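Side-chain contacts in oxidoreductase (Thermotoga maritima, PDB 1ZH8), which probably catalyses NADP-dependent oxidation or reduction of an alcohol or sugar-like substrate, as a member of the GFO/IDH/MocA oxidoreductase family: residues 138-141 with 142-145; 290-293 with 294-298. All blocks are in the same frame, centred on the assembly; numbering follows the deposited sequence.

Contact 1 (138-141 with 142-145); sequences IAEN and FRHV. With NAP (NADP nicotinamide-adenine-dinucleotide phosphate), chain D; EDO (1,2-ethanediol), chain E.
Glu-140 folds its carboxylate back onto the backbone of Phe-142 at the point where the last parallel strand of the Rossmann fold, 136-139, gives way to a short 3-10 turn leading to helix 146-156. The buried side of this turn is dense with polar bonds. Glu-140 OE2 accepts the amide N of Phe-142 at 2.9 Å through its anti lone pair, and His-202 of helix 195-211 binds the same oxygen. CG anti to the backbone N (chi1 172°) and a bend at chi2 turn the carboxylate toward that amide. Two i to i+3 bonds give the 3-10 pattern: Arg-143 N to Glu-140 O at 3.2 Å, and His-144 N to Asn-141 O at 2.8 Å. Arg-143 lays one guanidinium face over Glu-140 CG, a contact with aliphatic carbon, while its charge is met by a salt bridge from NH2 to Asp-319. Histidine suits position 144 because its two ring nitrogens can serve two polar partners: NE2 a water shared with Glu-140 O, and ND1, weakly, an ethanediol probably from the crystallisation liquor.

The looser side lies at Phe-142 and Val-145, both partly exposed. Here the phenyl ring runs alongside the Asn-141 amide, their planes 89° apart, with ND2 at the ring edge 3.8 Å from CD1; beyond this contact the ring meets those of His-202 and Phe-148. Asn-141 itself is buried and held at both ends of its amide: ND2 bonds to Ser-290 OG, and OD1 receives the carboxamide N7N of NADP at 2.9 Å.

Contact 2 (290-293 with 294-298); sequences SYQK and EFEDF. With NAP (NADP nicotinamide-adenine-dinucleotide phosphate), chain D.
The first turns of helix 290-303 bring Tyr-291 to the nicotinamide end of the NADP pocket. Its phenol OH donates to the carboxamide O7N of NADP at a very short 2.5 Å, a length that is doubtful at this resolution though the pairing is clear, and the carboxamide meets the ring at its edge. Tyrosine suits the position because a rigid ring carries a hydroxyl well clear of the helix. Glu-294, three residues on, lies beside it and points the same way: OE2 comes to 3.5 Å from Tyr-291 CD1, the carboxylate turned 67° from the ring. CG of Glu-294 sits between its own backbone N and carbonyl carbon (chi1 70°), which swings the chain back along the helix toward Tyr-291 O.

Beneath these side chains runs regular alpha-helical i to i+4 bonding, with Glu-294 N on Ser-290 O at 2.8 Å and Glu-296 N on Gln-292 O at 3.0 Å. The same spacing pairs Gln-292 with Glu-296 on a partly exposed flank, where an extended glutamine chain sends NE2 to Glu-296 OE2 at 3.5 Å, a nearly straight (173°) but weak bond. Phe-295 is buried instead; Tyr-291 O lies at its ring edge, and its hydrophobic bulk packs against Leu-38 of helix 28-39 and meets His-34 edge-to-face. One turn after Lys-293, Asp-297 directs its carboxylate out of the contact to Tyr-137 OH and Lys-306 NZ.

How the contacts relate
Although far apart in sequence, the turn of contact 1 and the helix of contact 2 have centres about 8 Å apart and approach the same carboxamide of NADP. Contact 1 supplies the acceptor for its nitrogen and contact 2 the donor for its oxygen, so together they can fix the rotation of the carboxamide, and probably help place the nicotinamide ring. A probable hydrogen bond, 3.2 Å from Asn-141 ND2 to Ser-290 OG, links the two directly and would steady the asparagine amide. Glu-294 OE1 also packs against the strand end, 3.1 Å from Ala-139 C, where helix 290-303 lies on the edge strand of the parallel sheet.

Contact 1 (138-141 with 142-145)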
ATOM      1  N   ILE A 138      10.146 -18.271  22.102  1.00 34.68           N
ATOM      2  CA  ILE A 138       9.059 -18.305  21.115  1.00 35.26           C
ATOM      3  C   ILE A 138       9.678 -18.404  19.739  1.00 36.71           C
ATOM      4  O   ILE A 138      10.453 -17.524  19.325  1.00 37.06           O
ATOM      5  CB  ILE A 138       8.138 -17.073  21.123  1.00 34.78           C
ATOM      6  CG1 ILE A 138       7.683 -16.719  22.542  1.00 36.25           C
ATOM      7  CG2 ILE A 138       6.921 -17.342  20.192  1.00 31.54           C
ATOM      8  CD1 ILE A 138       6.947 -17.877  23.314  1.00 25.87           C
ATOM      9  N   ALA A 139       9.320 -19.476  19.047  1.00 36.35           N
ATOM     10  CA  ALA A 139      10.034 -19.922  17.857  1.00 37.38           C
ATOM     11  C   ALA A 139       9.497 -19.201  16.628  1.00 38.80           C
ATOM     12  O   ALA A 139       8.608 -19.709  15.895  1.00 40.62           O
ATOM     13  CB  ALA A 139       9.918 -21.464  17.708  1.00 36.01           C
ATOM     14  N   GLU A 140      10.021 -18.002  16.425  1.00 37.09           N
ATOM     15  CA  GLU A 140       9.623 -17.186  15.311  1.00 35.60           C
ATOM     16  C   GLU A 140      10.682 -17.398  14.276  1.00 36.10           C
ATOM     17  O   GLU A 140      11.744 -16.761  14.313  1.00 40.02           O
ATOM     18  CB  GLU A 140       9.521 -15.720  15.728  1.00 34.17           C
ATOM     19  CG  GLU A 140       9.295 -14.765  14.564  1.00 38.81           C
ATOM     20  CD  GLU A 140       8.240 -15.275  13.587  1.00 45.61           C
ATOM     21  OE1 GLU A 140       7.036 -15.146  13.893  1.00 33.57           O
ATOM     22  OE2 GLU A 140       8.625 -15.820  12.523  1.00 37.86           O
ATOM     23  N   ASN A 141      10.428 -18.330  13.371  1.00 34.09           N
ATOM     24  CA  ASN A 141      11.490 -18.747  12.453  1.00 34.50           C
ATOM     25  C   ASN A 141      11.887 -17.667  11.427  1.00 34.61           C
ATOM     26  O   ASN A 141      13.026 -17.645  10.969  1.00 37.53           O
ATOM     27  CB  ASN A 141      11.146 -20.070  11.774  1.00 33.34           C
ATOM     28  CG  ASN A 141       9.906 -19.963  10.940  1.00 33.87           C
ATOM     29  OD1 ASN A 141       8.810 -19.729  11.459  1.00 35.79           O
ATOM     30  ND2 ASN A 141      10.069 -20.074   9.649  1.00 25.00           N
ATOM     31  N   PHE A 142      10.986 -16.744  11.105  1.00 34.13           N
ATOM     32  CA  PHE A 142      11.342 -15.610  10.218  1.00 34.59           C
ATOM     33  C   PHE A 142      12.510 -14.753  10.734  1.00 37.16           C
ATOM     34  O   PHE A 142      13.160 -14.072   9.951  1.00 40.52           O
ATOM     35  CB  PHE A 142      10.121 -14.726   9.889  1.00 33.18           C
ATOM     36  CG  PHE A 142       9.293 -15.217   8.706  1.00 30.42           C
ATOM     37  CD1 PHE A 142       8.958 -16.570   8.566  1.00 30.54           C
ATOM     38  CD2 PHE A 142       8.846 -14.310   7.734  1.00 34.81           C
ATOM     39  CE1 PHE A 142       8.193 -17.030   7.458  1.00 34.89           C
ATOM     40  CE2 PHE A 142       8.089 -14.747   6.615  1.00 32.83           C
ATOM     41  CZ  PHE A 142       7.758 -16.115   6.483  1.00 33.26           C
ATOM     42  N   ARG A 143      12.787 -14.789  12.038  1.00 36.01           N
ATOM     43  CA  ARG A 143      13.983 -14.131  12.583  1.00 35.23           C
ATOM     44  C   ARG A 143      15.277 -14.844  12.233  1.00 34.00           C
ATOM     45  O   ARG A 143      16.368 -14.394  12.591  1.00 32.13           O
ATOM     46  CB  ARG A 143      13.892 -14.016  14.098  1.00 34.81           C
ATOM     47  CG  ARG A 143      13.673 -12.633  14.554  1.00 33.95           C
ATOM     48  CD  ARG A 143      13.160 -12.642  15.968  1.00 43.80           C
ATOM     49  NE  ARG A 143      12.044 -11.748  15.930  1.00 46.30           N
ATOM     50  CZ  ARG A 143      10.886 -11.929  16.526  1.00 45.91           C
ATOM     51  NH1 ARG A 143      10.647 -12.980  17.284  1.00 40.65           N
ATOM     52  NH2 ARG A 143       9.964 -11.006  16.355  1.00 51.27           N
ATOM     53  N   HIS A 144      15.155 -15.973  11.551  1.00 33.47           N
ATOM     54  CA  HIS A 144      16.330 -16.770  11.256  1.00 32.73           C
ATOM     55  C   HIS A 144      16.442 -17.024   9.773  1.00 32.12           C
ATOM     56  O   HIS A 144      17.203 -17.905   9.377  1.00 31.82           O
ATOM     57  CB  HIS A 144      16.249 -18.108  11.990  1.00 32.06           C
ATOM     58  CG  HIS A 144      16.112 -17.982  13.474  1.00 32.84           C
ATOM     59  ND1 HIS A 144      17.192 -18.061  14.329  1.00 34.79           N
ATOM     60  CD2 HIS A 144      15.026 -17.799  14.256  1.00 33.44           C
ATOM     61  CE1 HIS A 144      16.776 -17.930  15.576  1.00 28.13           C
ATOM     62  NE2 HIS A 144      15.464 -17.776  15.559  1.00 31.25           N
ATOM     63  N   VAL A 145      15.681 -16.272   8.965  1.00 30.25           N
ATOM     64  CA  VAL A 145      15.668 -16.475   7.516  1.00 31.13           C
ATOM     65  C   VAL A 145      16.793 -15.624   6.874  1.00 31.88           C
ATOM     66  O   VAL A 145      16.811 -14.410   7.026  1.00 35.51           O
ATOM     67  CB  VAL A 145      14.234 -16.212   6.905  1.00 33.26           C
ATOM     68  CG1 VAL A 145      14.251 -16.201   5.371  1.00 28.79           C
ATOM     69  CG2 VAL A 145      13.180 -17.257   7.419  1.00 26.33           C
TER
HETATM   70  PA  NAP D 400      -2.130 -28.892  14.244  1.00 28.47           P
HETATM   71  O1A NAP D 400      -1.803 -29.778  13.096  1.00 32.37           O
HETATM   72  O2A NAP D 400      -3.567 -28.840  14.556  1.00 26.84           O
HETATM   73  O5B NAP D 400      -1.232 -29.342  15.494  1.00 30.12           O
HETATM   74  C5B NAP D 400      -1.711 -29.180  16.809  1.00 31.72           C
HETATM   75  C4B NAP D 400      -1.418 -30.458  17.572  1.00 31.67           C
HETATM   76  O4B NAP D 400      -1.674 -30.272  18.958  1.00 31.92           O
HETATM   77  C3B NAP D 400      -2.310 -31.609  17.120  1.00 29.91           C
HETATM   78  O3B NAP D 400      -1.505 -32.748  17.199  1.00 30.83           O
HETATM   79  C2B NAP D 400      -3.370 -31.613  18.208  1.00 33.34           C
HETATM   80  O2B NAP D 400      -4.246 -32.708  18.452  1.00 39.31           O
HETATM   81  C1B NAP D 400      -2.506 -31.327  19.416  1.00 30.87           C
HETATM   82  N9A NAP D 400      -3.316 -30.905  20.556  1.00 30.92           N
HETATM   83  C8A NAP D 400      -4.497 -30.196  20.543  1.00 28.15           C
HETATM   84  N7A NAP D 400      -4.890 -30.013  21.823  1.00 29.54           N
HETATM   85  C5A NAP D 400      -3.978 -30.600  22.642  1.00 33.50           C
HETATM   86  C6A NAP D 400      -3.879 -30.724  24.022  1.00 31.39           C
HETATM   87  N6A NAP D 400      -4.813 -30.225  24.814  1.00 35.32           N
HETATM   88  N1A NAP D 400      -2.807 -31.370  24.578  1.00 33.09           N
HETATM   89  C2A NAP D 400      -1.841 -31.911  23.765  1.00 36.41           C
HETATM   90  N3A NAP D 400      -1.935 -31.801  22.401  1.00 28.65           N
HETATM   91  C4A NAP D 400      -2.984 -31.155  21.853  1.00 32.47           C
HETATM   92  O3  NAP D 400      -1.645 -27.409  13.901  1.00 25.47           O
HETATM   93  PN  NAP D 400      -0.138 -27.020  13.498  1.00 27.99           P
HETATM   94  O1N NAP D 400       0.868 -28.104  13.740  1.00 25.81           O
HETATM   95  O2N NAP D 400      -0.351 -26.400  12.198  1.00 28.02           O
HETATM   96  O5D NAP D 400       0.248 -25.833  14.517  1.00 30.35           O
HETATM   97  C5D NAP D 400       0.709 -26.037  15.841  1.00 26.73           C
HETATM   98  C4D NAP D 400       1.556 -24.836  16.258  1.00 27.06           C
HETATM   99  O4D NAP D 400       2.615 -24.676  15.322  1.00 34.85           O
HETATM  100  C3D NAP D 400       0.737 -23.542  16.219  1.00 26.91           C
HETATM  101  O3D NAP D 400       1.049 -22.719  17.318  1.00 31.49           O
HETATM  102  C2D NAP D 400       1.157 -22.852  14.943  1.00 28.93           C
HETATM  103  O2D NAP D 400       1.075 -21.445  15.031  1.00 30.92           O
HETATM  104  C1D NAP D 400       2.582 -23.361  14.777  1.00 31.93           C
HETATM  105  N1N NAP D 400       2.977 -23.351  13.371  1.00 29.96           N
HETATM  106  C2N NAP D 400       4.071 -22.616  13.017  1.00 29.38           C
HETATM  107  C3N NAP D 400       4.492 -22.559  11.685  1.00 33.96           C
HETATM  108  C7N NAP D 400       5.819 -21.937  11.327  1.00 35.45           C
HETATM  109  O7N NAP D 400       6.144 -21.894   9.958  1.00 31.58           O
HETATM  110  N7N NAP D 400       6.653 -21.456  12.269  1.00 28.13           N
HETATM  111  C4N NAP D 400       3.778 -23.274  10.713  1.00 31.76           C
HETATM  112  C5N NAP D 400       2.665 -24.038  11.086  1.00 35.40           C
HETATM  113  C6N NAP D 400       2.270 -24.068  12.427  1.00 36.13           C
HETATM  114  P2B NAP D 400      -4.201 -34.259  18.023  1.00 37.42           P
HETATM  115  O1X NAP D 400      -3.371 -35.077  18.990  1.00 37.87           O
HETATM  116  O2X NAP D 400      -3.615 -34.429  16.641  1.00 37.32           O
HETATM  117  O3X NAP D 400      -5.651 -34.692  18.065  1.00 38.21           O
HETATM  118  C1  EDO E 401      21.235 -16.083  13.889  1.00 62.47           C
HETATM  119  O1  EDO E 401      20.286 -17.126  13.581  1.00 64.29           O
HETATM  120  C2  EDO E 401      21.588 -15.321  12.612  0.50 62.85           C
HETATM  121  O2  EDO E 401      22.334 -14.142  12.948  0.50 60.36           O
HETATM  122  O   HOH W   1      13.076 -17.000  16.774  1.00 26.18           O

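Contact 2 (290-293 with 294-298)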
ATOM      1  N   SER A 290      15.367 -22.587   8.503  1.00 35.05           N
ATOM      2  CA  SER A 290      15.195 -21.650   9.608  1.00 35.92           C
ATOM      3  C   SER A 290      14.746 -22.316  10.910  1.00 36.24           C
ATOM      4  O   SER A 290      15.087 -21.839  11.995  1.00 36.45           O
ATOM      5  CB  SER A 290      14.217 -20.527   9.226  1.00 39.51           C
ATOM      6  OG  SER A 290      12.959 -21.046   8.814  1.00 39.55           O
ATOM      7  N   TYR A 291      13.979 -23.404  10.806  1.00 34.04           N
ATOM      8  CA  TYR A 291      13.591 -24.193  11.979  1.00 35.13           C
ATOM      9  C   TYR A 291      14.820 -24.812  12.620  1.00 35.73           C
ATOM     10  O   TYR A 291      14.962 -24.825  13.840  1.00 36.63           O
ATOM     11  CB  TYR A 291      12.587 -25.284  11.589  1.00 34.50           C
ATOM     12  CG  TYR A 291      11.390 -24.720  10.876  1.00 33.00           C
ATOM     13  CD1 TYR A 291      10.367 -24.096  11.597  1.00 25.12           C
ATOM     14  CD2 TYR A 291      11.300 -24.757   9.476  1.00 33.16           C
ATOM     15  CE1 TYR A 291       9.272 -23.542  10.950  1.00 34.86           C
ATOM     16  CE2 TYR A 291      10.197 -24.204   8.811  1.00 29.94           C
ATOM     17  CZ  TYR A 291       9.195 -23.602   9.564  1.00 36.07           C
ATOM     18  OH  TYR A 291       8.096 -23.075   8.949  1.00 37.97           O
ATOM     19  N   GLN A 292      15.723 -25.308  11.787  1.00 34.90           N
ATOM     20  CA  GLN A 292      16.954 -25.876  12.285  1.00 35.23           C
ATOM     21  C   GLN A 292      17.745 -24.777  12.971  1.00 35.80           C
ATOM     22  O   GLN A 292      18.293 -24.975  14.056  1.00 36.51           O
ATOM     23  CB  GLN A 292      17.751 -26.461  11.130  1.00 33.97           C
ATOM     24  CG  GLN A 292      18.987 -27.193  11.545  1.00 33.36           C
ATOM     25  CD  GLN A 292      19.688 -27.809  10.360  1.00 40.06           C
ATOM     26  OE1 GLN A 292      19.054 -28.413   9.484  1.00 40.25           O
ATOM     27  NE2 GLN A 292      21.005 -27.650  10.312  1.00 34.51           N
ATOM     28  N   LYS A 293      17.778 -23.613  12.329  1.00 35.49           N
ATOM     29  CA  LYS A 293      18.534 -22.489  12.827  1.00 37.59           C
ATOM     30  C   LYS A 293      18.007 -22.003  14.179  1.00 37.46           C
ATOM     31  O   LYS A 293      18.792 -21.656  15.069  1.00 37.67           O
ATOM     32  CB  LYS A 293      18.570 -21.372  11.790  1.00 38.01           C
ATOM     33  CG  LYS A 293      19.734 -21.508  10.842  1.00 41.03           C
ATOM     34  CD  LYS A 293      19.889 -20.241  10.030  1.00 60.89           C
ATOM     35  CE  LYS A 293      20.821 -19.229  10.702  1.00 66.38           C
ATOM     36  NZ  LYS A 293      20.757 -17.881  10.034  1.00 69.20           N
ATOM     37  N   GLU A 294      16.689 -22.009  14.345  1.00 36.93           N
ATOM     38  CA  GLU A 294      16.126 -21.589  15.608  1.00 38.06           C
ATOM     39  C   GLU A 294      16.390 -22.608  16.730  1.00 37.45           C
ATOM     40  O   GLU A 294      16.554 -22.216  17.890  1.00 36.81           O
ATOM     41  CB  GLU A 294      14.639 -21.188  15.490  1.00 38.78           C
ATOM     42  CG  GLU A 294      13.671 -22.317  15.233  1.00 40.02           C
ATOM     43  CD  GLU A 294      12.243 -21.845  15.029  1.00 43.60           C
ATOM     44  OE1 GLU A 294      11.946 -20.657  15.292  1.00 39.16           O
ATOM     45  OE2 GLU A 294      11.407 -22.674  14.603  1.00 44.14           O
ATOM     46  N   PHE A 295      16.454 -23.896  16.397  1.00 37.46           N
ATOM     47  CA  PHE A 295      16.735 -24.915  17.420  1.00 38.00           C
ATOM     48  C   PHE A 295      18.190 -24.835  17.888  1.00 39.40           C
ATOM     49  O   PHE A 295      18.491 -25.003  19.073  1.00 40.73           O
ATOM     50  CB  PHE A 295      16.374 -26.325  16.946  1.00 37.57           C
ATOM     51  CG  PHE A 295      14.934 -26.707  17.210  1.00 37.08           C
ATOM     52  CD1 PHE A 295      14.509 -27.032  18.491  1.00 36.98           C
ATOM     53  CD2 PHE A 295      14.008 -26.759  16.167  1.00 42.60           C
ATOM     54  CE1 PHE A 295      13.170 -27.379  18.747  1.00 39.70           C
ATOM     55  CE2 PHE A 295      12.674 -27.107  16.400  1.00 46.15           C
ATOM     56  CZ  PHE A 295      12.254 -27.421  17.704  1.00 40.79           C
ATOM     57  N   GLU A 296      19.079 -24.539  16.953  1.00 39.25           N
ATOM     58  CA  GLU A 296      20.462 -24.285  17.269  1.00 40.13           C
ATOM     59  C   GLU A 296      20.548 -23.117  18.249  1.00 38.39           C
ATOM     60  O   GLU A 296      21.273 -23.195  19.244  1.00 39.01           O
ATOM     61  CB  GLU A 296      21.260 -23.988  15.988  1.00 40.49           C
ATOM     62  CG  GLU A 296      21.485 -25.207  15.088  1.00 47.88           C
ATOM     63  CD  GLU A 296      22.216 -24.904  13.752  1.00 56.36           C
ATOM     64  OE1 GLU A 296      22.633 -23.747  13.506  1.00 56.14           O
ATOM     65  OE2 GLU A 296      22.373 -25.849  12.939  1.00 56.95           O
ATOM     66  N   ASP A 297      19.789 -22.058  17.973  1.00 35.62           N
ATOM     67  CA  ASP A 297      19.866 -20.832  18.759  1.00 35.79           C
ATOM     68  C   ASP A 297      19.357 -21.083  20.186  1.00 35.25           C
ATOM     69  O   ASP A 297      19.982 -20.669  21.175  1.00 32.96           O
ATOM     70  CB  ASP A 297      19.093 -19.704  18.054  1.00 36.32           C
ATOM     71  CG  ASP A 297      19.199 -18.367  18.774  1.00 31.90           C
ATOM     72  OD1 ASP A 297      20.311 -17.839  18.940  1.00 43.04           O
ATOM     73  OD2 ASP A 297      18.154 -17.824  19.151  1.00 41.11           O
ATOM     74  N   PHE A 298      18.242 -21.805  20.272  1.00 34.24           N
ATOM     75  CA  PHE A 298      17.659 -22.244  21.540  1.00 34.74           C
ATOM     76  C   PHE A 298      18.641 -23.113  22.340  1.00 37.29           C
ATOM     77  O   PHE A 298      18.735 -22.990  23.569  1.00 37.14           O
ATOM     78  CB  PHE A 298      16.380 -23.010  21.230  1.00 34.95           C
ATOM     79  CG  PHE A 298      15.762 -23.709  22.399  1.00 32.68           C
ATOM     80  CD1 PHE A 298      15.175 -22.990  23.433  1.00 35.14           C
ATOM     81  CD2 PHE A 298      15.708 -25.101  22.432  1.00 29.77           C
ATOM     82  CE1 PHE A 298      14.545 -23.657  24.509  1.00 32.86           C
ATOM     83  CE2 PHE A 298      15.087 -25.773  23.481  1.00 23.76           C
ATOM     84  CZ  PHE A 298      14.502 -25.046  24.521  1.00 31.80           C
TER
HETATM   85  PA  NAP D 400      -2.130 -28.892  14.244  1.00 28.47           P
HETATM   86  O1A NAP D 400      -1.803 -29.778  13.096  1.00 32.37           O
HETATM   87  O2A NAP D 400      -3.567 -28.840  14.556  1.00 26.84           O
HETATM   88  O5B NAP D 400      -1.232 -29.342  15.494  1.00 30.12           O
HETATM   89  C5B NAP D 400      -1.711 -29.180  16.809  1.00 31.72           C
HETATM   90  C4B NAP D 400      -1.418 -30.458  17.572  1.00 31.67           C
HETATM   91  O4B NAP D 400      -1.674 -30.272  18.958  1.00 31.92           O
HETATM   92  C3B NAP D 400      -2.310 -31.609  17.120  1.00 29.91           C
HETATM   93  O3B NAP D 400      -1.505 -32.748  17.199  1.00 30.83           O
HETATM   94  C2B NAP D 400      -3.370 -31.613  18.208  1.00 33.34           C
HETATM   95  O2B NAP D 400      -4.246 -32.708  18.452  1.00 39.31           O
HETATM   96  C1B NAP D 400      -2.506 -31.327  19.416  1.00 30.87           C
HETATM   97  N9A NAP D 400      -3.316 -30.905  20.556  1.00 30.92           N
HETATM   98  C8A NAP D 400      -4.497 -30.196  20.543  1.00 28.15           C
HETATM   99  N7A NAP D 400      -4.890 -30.013  21.823  1.00 29.54           N
HETATM  100  C5A NAP D 400      -3.978 -30.600  22.642  1.00 33.50           C
HETATM  101  C6A NAP D 400      -3.879 -30.724  24.022  1.00 31.39           C
HETATM  102  N6A NAP D 400      -4.813 -30.225  24.814  1.00 35.32           N
HETATM  103  N1A NAP D 400      -2.807 -31.370  24.578  1.00 33.09           N
HETATM  104  C2A NAP D 400      -1.841 -31.911  23.765  1.00 36.41           C
HETATM  105  N3A NAP D 400      -1.935 -31.801  22.401  1.00 28.65           N
HETATM  106  C4A NAP D 400      -2.984 -31.155  21.853  1.00 32.47           C
HETATM  107  O3  NAP D 400      -1.645 -27.409  13.901  1.00 25.47           O
HETATM  108  PN  NAP D 400      -0.138 -27.020  13.498  1.00 27.99           P
HETATM  109  O1N NAP D 400       0.868 -28.104  13.740  1.00 25.81           O
HETATM  110  O2N NAP D 400      -0.351 -26.400  12.198  1.00 28.02           O
HETATM  111  O5D NAP D 400       0.248 -25.833  14.517  1.00 30.35           O
HETATM  112  C5D NAP D 400       0.709 -26.037  15.841  1.00 26.73           C
HETATM  113  C4D NAP D 400       1.556 -24.836  16.258  1.00 27.06           C
HETATM  114  O4D NAP D 400       2.615 -24.676  15.322  1.00 34.85           O
HETATM  115  C3D NAP D 400       0.737 -23.542  16.219  1.00 26.91           C
HETATM  116  O3D NAP D 400       1.049 -22.719  17.318  1.00 31.49           O
HETATM  117  C2D NAP D 400       1.157 -22.852  14.943  1.00 28.93           C
HETATM  118  O2D NAP D 400       1.075 -21.445  15.031  1.00 30.92           O
HETATM  119  C1D NAP D 400       2.582 -23.361  14.777  1.00 31.93           C
HETATM  120  N1N NAP D 400       2.977 -23.351  13.371  1.00 29.96           N
HETATM  121  C2N NAP D 400       4.071 -22.616  13.017  1.00 29.38           C
HETATM  122  C3N NAP D 400       4.492 -22.559  11.685  1.00 33.96           C
HETATM  123  C7N NAP D 400       5.819 -21.937  11.327  1.00 35.45           C
HETATM  124  O7N NAP D 400       6.144 -21.894   9.958  1.00 31.58           O
HETATM  125  N7N NAP D 400       6.653 -21.456  12.269  1.00 28.13           N
HETATM  126  C4N NAP D 400       3.778 -23.274  10.713  1.00 31.76           C
HETATM  127  C5N NAP D 400       2.665 -24.038  11.086  1.00 35.40           C
HETATM  128  C6N NAP D 400       2.270 -24.068  12.427  1.00 36.13           C
HETATM  129  P2B NAP D 400      -4.201 -34.259  18.023  1.00 37.42           P
HETATM  130  O1X NAP D 400      -3.371 -35.077  18.990  1.00 37.87           O
HETATM  131  O2X NAP D 400      -3.615 -34.429  16.641  1.00 37.32           O
HETATM  132  O3X NAP D 400      -5.651 -34.692  18.065  1.00 38.21           O